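Local atomic coordinates of putative mandelate racemase/muconate lactonizing enzyme (Bordetella bronchiseptica, PDB entry 3DDM), a protein that is a putative member of the mandelate racemase/muconate lactonizing enzyme family, with an enolase-like N-terminal domain and a TIM-barrel-type domain. Residues 174-179 against 200-205. The protein carries 1 engineered substitution. Numbering follows the deposited sequence.
Sequences FKLKVG and TPLMAD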
loop_
_atom_site.group_PDB
_atom_site.type_symbol
_atom_site.label_atom_id
_atom_site.label_comp_id
_atom_site.label_asym_id
_atom_site.label_seq_id
_atom_site.Cartn_x
_atom_site.Cartn_y
_atom_site.Cartn_z
ATOM N N PHE A 174 17.855 -21.868 -15.715
ATOM C CA PHE A 174 18.289 -20.579 -15.181
ATOM C C PHE A 174 17.488 -19.378 -15.687
ATOM O O PHE A 174 16.960 -19.397 -16.799
ATOM C CB PHE A 174 19.772 -20.378 -15.528
ATOM C CG PHE A 174 20.623 -21.584 -15.241
ATOM C CD1 PHE A 174 21.266 -21.727 -14.013
ATOM C CD2 PHE A 174 20.702 -22.625 -16.162
ATOM C CE1 PHE A 174 21.970 -22.896 -13.703
ATOM C CE2 PHE A 174 21.399 -23.797 -15.860
ATOM C CZ PHE A 174 22.033 -23.936 -14.630
ATOM N N LYS A 175 17.395 -18.345 -14.847
ATOM C CA LYS A 175 16.706 -17.112 -15.203
ATOM C C LYS A 175 17.644 -15.931 -14.974
ATOM O O LYS A 175 18.177 -15.759 -13.879
ATOM C CB LYS A 175 15.427 -16.917 -14.381
ATOM C CG LYS A 175 14.601 -15.700 -14.840
ATOM C CD LYS A 175 13.187 -15.657 -14.251
ATOM C CE LYS A 175 13.188 -15.352 -12.771
ATOM N NZ LYS A 175 11.819 -15.373 -12.189
ATOM N N LEU A 176 17.836 -15.133 -16.024
ATOM C CA LEU A 176 18.700 -13.955 -15.996
ATOM C C LEU A 176 17.930 -12.658 -15.758
ATOM O O LEU A 176 16.771 -12.529 -16.153
ATOM C CB LEU A 176 19.444 -13.818 -17.326
ATOM C CG LEU A 176 20.684 -14.660 -17.630
ATOM C CD1 LEU A 176 20.574 -16.054 -17.009
ATOM C CD2 LEU A 176 20.850 -14.736 -19.141
ATOM N N LYS A 177 18.593 -11.702 -15.115
ATOM C CA LYS A 177 18.004 -10.395 -14.853
ATOM C C LYS A 177 18.431 -9.513 -16.018
ATOM O O LYS A 177 19.593 -9.515 -16.411
ATOM C CB LYS A 177 18.557 -9.779 -13.557
ATOM C CG LYS A 177 18.379 -10.598 -12.281
ATOM C CD LYS A 177 17.255 -10.074 -11.395
ATOM C CE LYS A 177 15.928 -10.792 -11.673
ATOM N NZ LYS A 177 14.804 -10.297 -10.804
ATOM N N VAL A 178 17.490 -8.767 -16.576
ATOM C CA VAL A 178 17.787 -7.865 -17.678
ATOM C C VAL A 178 17.016 -6.583 -17.426
ATOM O O VAL A 178 16.220 -6.512 -16.490
ATOM C CB VAL A 178 17.346 -8.461 -19.026
ATOM C CG1 VAL A 178 18.087 -9.753 -19.284
ATOM C CG2 VAL A 178 15.846 -8.709 -19.024
ATOM N N GLY A 179 17.254 -5.567 -18.244
ATOM C CA GLY A 179 16.528 -4.323 -18.073
ATOM C C GLY A 179 17.391 -3.116 -17.787
ATOM O O GLY A 179 16.932 -1.984 -17.914
ATOM N N THR A 200 18.947 -26.908 -22.353
ATOM C CA THR A 200 18.740 -26.281 -21.051
ATOM C C THR A 200 17.792 -25.082 -21.090
ATOM O O THR A 200 17.996 -24.135 -21.854
ATOM C CB THR A 200 20.091 -25.821 -20.441
ATOM O OG1 THR A 200 20.993 -26.935 -20.378
ATOM C CG2 THR A 200 19.886 -25.257 -19.035
ATOM N N PRO A 201 16.737 -25.111 -20.260
ATOM C CA PRO A 201 15.733 -24.049 -20.159
ATOM C C PRO A 201 16.347 -22.727 -19.695
ATOM O O PRO A 201 16.986 -22.673 -18.649
ATOM C CB PRO A 201 14.754 -24.603 -19.128
ATOM C CG PRO A 201 14.876 -26.065 -19.293
ATOM C CD PRO A 201 16.354 -26.259 -19.424
ATOM N N LEU A 202 16.149 -21.665 -20.470
ATOM C CA LEU A 202 16.680 -20.353 -20.114
ATOM C C LEU A 202 15.552 -19.316 -20.107
ATOM O O LEU A 202 14.737 -19.257 -21.030
ATOM C CB LEU A 202 17.784 -19.932 -21.096
ATOM C CG LEU A 202 18.499 -18.607 -20.794
ATOM C CD1 LEU A 202 19.069 -18.640 -19.391
ATOM C CD2 LEU A 202 19.609 -18.368 -21.801
ATOM N N MET A 203 15.507 -18.507 -19.052
ATOM C CA MET A 203 14.481 -17.483 -18.907
ATOM C C MET A 203 15.118 -16.103 -18.700
ATOM O O MET A 203 16.331 -15.997 -18.532
ATOM C CB MET A 203 13.566 -17.830 -17.722
ATOM C CG MET A 203 12.856 -19.179 -17.842
ATOM S SD MET A 203 13.907 -20.667 -17.598
ATOM C CE MET A 203 13.098 -21.375 -16.255
ATOM N N ALA A 204 14.294 -15.054 -18.727
ATOM C CA ALA A 204 14.764 -13.682 -18.537
ATOM C C ALA A 204 13.698 -12.850 -17.828
ATOM O O ALA A 204 12.516 -12.910 -18.170
ATOM C CB ALA A 204 15.115 -13.052 -19.875
ATOM N N ASP A 205 14.131 -12.069 -16.841
ATOM C CA ASP A 205 13.234 -11.233 -16.052
ATOM C C ASP A 205 13.661 -9.768 -16.131
ATOM O O ASP A 205 14.774 -9.422 -15.751
ATOM C CB ASP A 205 13.248 -11.731 -14.605
ATOM C CG ASP A 205 12.269 -10.997 -13.719
ATOM O OD1 ASP A 205 11.150 -10.714 -14.184
ATOM O OD2 ASP A 205 12.611 -10.714 -12.548
#
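On the barrel-interior face, the K175 chain lies across M203 at about a right angle: CG rests on M203 CB at 3.7 Å, and CD, one step farther out, meets D205 CB at 3.9 Å. CG anti to the backbone N (chi1 -174°) sets the chain over the shallow dip between these two CB bumps; a bend at chi3 follows, and NZ ends in a salt bridge to E231 and a hydrogen bond to Y150. K177 reaches D205 differently: bent at chi2 and chi3, it lies alongside the carboxylate, and NZ forms a salt bridge to the anti lone pair of OD2 at 2.8 Å; N207 also accepts from NZ. Strands 174-177 and 202-205, parallel with a 29° twist, are joined through helix 182-196 as a beta-alpha-beta unit of the TIM-barrel domain. Five backbone hydrogen bonds join segments 174-179 and 200-205, from F174 N to P201 O through V178 N to D205 O; L176 N approaches M203 O from 46° above the carbonyl plane. On the helix-facing side, L202 CD1 is the bump, touching L176 CD1 at 3.8 Å and F174 O at 3.4 Å. Helix 182-196 covers this patch through V192, R193 and L196. At the N-terminal end of the pair, T200 CG2 meets the F174 ring edge in plane, 3.8 Å from CE2.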